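Local structure of prolyl endopeptidase (Myxococcus xanthus, 2BKL) at residues 449-454 / 478-483. The protein probably hydrolyses oligopeptides after proline and, far less readily, after alanine, acting as a serine-type endopeptidase. Sequence-based numbering, arbitrary orientation.
Sequences LLYGYG and YAVANL. With ZAH (N-[(benzyloxy)carbonyl]-L-alanyl-L-proline), chain C.
Tyr451 and Tyr478 lie side by side on one face of a parallel strand pair, and the hydroxyl of Tyr478 approaches the Tyr451 ring obliquely, with OH 3.3 Å from Tyr451 CD2. With CG anti to the backbone N in both (chi1 177° in Tyr451, 179° in Tyr478), the two side chains leave their strands in the same direction and run alongside each other. Nearer the backbone of Tyr451, its CB lies 4.1 Å from Tyr478 CE1, and on the same face Val480 brings CG1 to 4.0 Å from Tyr451 CD2. An alanine in place of Tyr451, keeping CB but not the ring, would probably open a gap beside the Tyr478 hydroxyl and the Val480 methyls. Leu449 extends the same row, its CD2 against Tyr478 CD1. On the other face Leu450 CD1 meets Ala479 CB at 3.9 Å, and helix 503-518 packs against Leu450 through Phe509. Three backbone hydrogen bonds, with N-H...O angles near 165°, set the parallel register: Ala479 N to Leu449 O, Tyr451 N to Ala479 O and Ala481 N to Tyr451 O. Beyond them a water bridges the chains, accepting from Tyr453 N (3.0 Å) and donating to Ala481 O (2.8 Å). Leu483, the last residue of an inverse gamma turn centred on Asn482, packs its CB 4.1 Å from Gly454 CA. Tyr453 leads its side chain away from 478-483, and its OH donates to O2 of the bound ligand at 2.7 Å. Strands 448-451 and 477-481, parallel neighbours in the central mixed sheet, are joined through helix 469-473 in a beta-alpha-beta unit of the alpha/beta-hydrolase domain; the loop after strand 448-451 carries Tyr453 into the ligand pocket.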
loop_
_atom_site.group_PDB
_atom_site.type_symbol
_atom_site.label_atom_id
_atom_site.label_comp_id
_atom_site.label_asym_id
_atom_site.label_seq_id
_atom_site.Cartn_x
_atom_site.Cartn_y
_atom_site.Cartn_z
ATOM N N LEU A 449 5.364 -16.087 12.925
ATOM C CA LEU A 449 5.071 -15.547 11.608
ATOM C C LEU A 449 5.801 -14.212 11.485
ATOM O O LEU A 449 5.548 -13.292 12.251
ATOM C CB LEU A 449 3.578 -15.339 11.436
ATOM C CG LEU A 449 3.076 -14.740 10.125
ATOM C CD1 LEU A 449 3.421 -15.583 8.969
ATOM C CD2 LEU A 449 1.559 -14.582 10.236
ATOM N N LEU A 450 6.695 -14.119 10.526
ATOM C CA LEU A 450 7.574 -12.974 10.307
ATOM C C LEU A 450 7.161 -12.313 8.988
ATOM O O LEU A 450 7.142 -12.968 7.934
ATOM C CB LEU A 450 9.041 -13.430 10.246
ATOM C CG LEU A 450 10.057 -12.426 9.700
ATOM C CD1 LEU A 450 10.119 -11.154 10.577
ATOM C CD2 LEU A 450 11.400 -13.064 9.563
ATOM N N TYR A 451 6.822 -11.045 9.084
ATOM C CA TYR A 451 6.300 -10.246 7.985
ATOM C C TYR A 451 7.287 -9.135 7.617
ATOM O O TYR A 451 7.911 -8.508 8.480
ATOM C CB TYR A 451 4.981 -9.621 8.450
ATOM C CG TYR A 451 4.255 -8.688 7.512
ATOM C CD1 TYR A 451 3.968 -9.076 6.230
ATOM C CD2 TYR A 451 3.747 -7.479 7.965
ATOM C CE1 TYR A 451 3.242 -8.247 5.361
ATOM C CE2 TYR A 451 3.013 -6.648 7.122
ATOM C CZ TYR A 451 2.821 -7.039 5.800
ATOM O OH TYR A 451 2.116 -6.251 4.881
ATOM N N GLY A 452 7.392 -8.869 6.325
ATOM C CA GLY A 452 8.194 -7.771 5.832
ATOM C C GLY A 452 7.729 -7.315 4.463
ATOM O O GLY A 452 6.894 -7.944 3.838
ATOM N N TYR A 453 8.261 -6.175 4.029
ATOM C CA TYR A 453 7.980 -5.633 2.701
ATOM C C TYR A 453 9.298 -5.210 2.082
ATOM O O TYR A 453 9.862 -5.961 1.303
ATOM C CB TYR A 453 6.961 -4.505 2.789
ATOM C CG TYR A 453 6.498 -3.923 1.464
ATOM C CD1 TYR A 453 5.552 -4.564 0.693
ATOM C CD2 TYR A 453 6.967 -2.712 1.007
ATOM C CE1 TYR A 453 5.093 -3.994 -0.486
ATOM C CE2 TYR A 453 6.531 -2.149 -0.191
ATOM C CZ TYR A 453 5.609 -2.798 -0.928
ATOM O OH TYR A 453 5.154 -2.212 -2.097
ATOM N N GLY A 454 9.832 -4.058 2.468
ATOM C CA GLY A 454 11.186 -3.668 2.104
ATOM C C GLY A 454 11.283 -3.043 0.733
ATOM O O GLY A 454 11.830 -3.631 -0.186
ATOM N N TYR A 478 4.218 -12.981 16.425
ATOM C CA TYR A 478 4.102 -12.207 15.180
ATOM C C TYR A 478 5.194 -11.174 15.178
ATOM O O TYR A 478 5.320 -10.394 16.132
ATOM C CB TYR A 478 2.745 -11.518 15.096
ATOM C CG TYR A 478 2.524 -10.667 13.863
ATOM C CD1 TYR A 478 2.514 -11.230 12.605
ATOM C CD2 TYR A 478 2.279 -9.310 13.980
ATOM C CE1 TYR A 478 2.286 -10.445 11.465
ATOM C CE2 TYR A 478 2.044 -8.525 12.866
ATOM C CZ TYR A 478 2.058 -9.102 11.621
ATOM O OH TYR A 478 1.815 -8.330 10.471
ATOM N N ALA A 479 6.004 -11.138 14.121
ATOM C CA ALA A 479 7.129 -10.214 14.041
ATOM C C ALA A 479 7.063 -9.453 12.742
ATOM O O ALA A 479 6.699 -10.023 11.708
ATOM C CB ALA A 479 8.449 -10.986 14.132
ATOM N N VAL A 480 7.406 -8.171 12.785
ATOM C CA VAL A 480 7.372 -7.282 11.626
ATOM C C VAL A 480 8.725 -6.546 11.566
ATOM O O VAL A 480 9.054 -5.782 12.470
ATOM C CB VAL A 480 6.196 -6.261 11.719
ATOM C CG1 VAL A 480 6.151 -5.407 10.461
ATOM C CG2 VAL A 480 4.865 -6.994 11.939
ATOM N N ALA A 481 9.499 -6.794 10.512
ATOM C CA ALA A 481 10.830 -6.201 10.374
ATOM C C ALA A 481 10.786 -4.941 9.551
ATOM O O ALA A 481 10.118 -4.918 8.491
ATOM C CB ALA A 481 11.791 -7.202 9.783
ATOM N N ASN A 482 11.511 -3.910 9.970
ATOM C CA ASN A 482 11.586 -2.626 9.275
ATOM C C ASN A 482 12.813 -2.623 8.363
ATOM O O ASN A 482 13.765 -1.850 8.525
ATOM C CB ASN A 482 11.651 -1.476 10.283
ATOM C CG ASN A 482 10.411 -1.360 11.110
ATOM O OD1 ASN A 482 10.385 -1.785 12.258
ATOM N ND2 ASN A 482 9.376 -0.763 10.541
ATOM N N LEU A 483 12.729 -3.478 7.364
ATOM C CA LEU A 483 13.806 -3.720 6.427
ATOM C C LEU A 483 14.179 -2.455 5.651
ATOM O O LEU A 483 13.352 -1.551 5.431
ATOM C CB LEU A 483 13.389 -4.762 5.420
ATOM C CG LEU A 483 12.830 -6.064 5.939
ATOM C CD1 LEU A 483 12.310 -6.937 4.760
ATOM C CD2 LEU A 483 13.875 -6.799 6.731
HETATM C C1 ZAH C . 3.131 -4.157 -4.644
HETATM O O2 ZAH C . 4.270 -4.024 -3.823
HETATM C C3 ZAH C . 3.281 -3.440 -6.006
HETATM C C4 ZAH C . 4.414 -4.040 -6.844
HETATM C C5 ZAH C . 5.665 -3.231 -6.523
HETATM C C6 ZAH C . 5.201 -1.882 -6.040
HETATM N N7 ZAH C . 3.759 -2.043 -5.908
HETATM C C8 ZAH C . 2.947 -1.030 -5.615
HETATM O O9 ZAH C . 1.648 -1.268 -5.588
HETATM C C10 ZAH C . 3.441 0.433 -5.604
HETATM C C11 ZAH C . 4.003 0.619 -4.194
HETATM N N14 ZAH C . 2.364 1.371 -5.801
HETATM C C15 ZAH C . 1.824 1.551 -6.983
HETATM O O16 ZAH C . 2.294 0.959 -8.050
HETATM O O17 ZAH C . 0.716 2.455 -7.088
HETATM C C18 ZAH C . 0.082 2.469 -8.392
HETATM C C19 ZAH C . -1.256 3.216 -8.371
HETATM C C20 ZAH C . -1.267 4.594 -8.117
HETATM C C21 ZAH C . -2.479 5.283 -8.083
HETATM C C22 ZAH C . -3.673 4.599 -8.327
HETATM C C23 ZAH C . -3.666 3.230 -8.606
HETATM C C24 ZAH C . -2.455 2.538 -8.624
HETATM O O HOH W 1 9.809 -4.352 5.798
#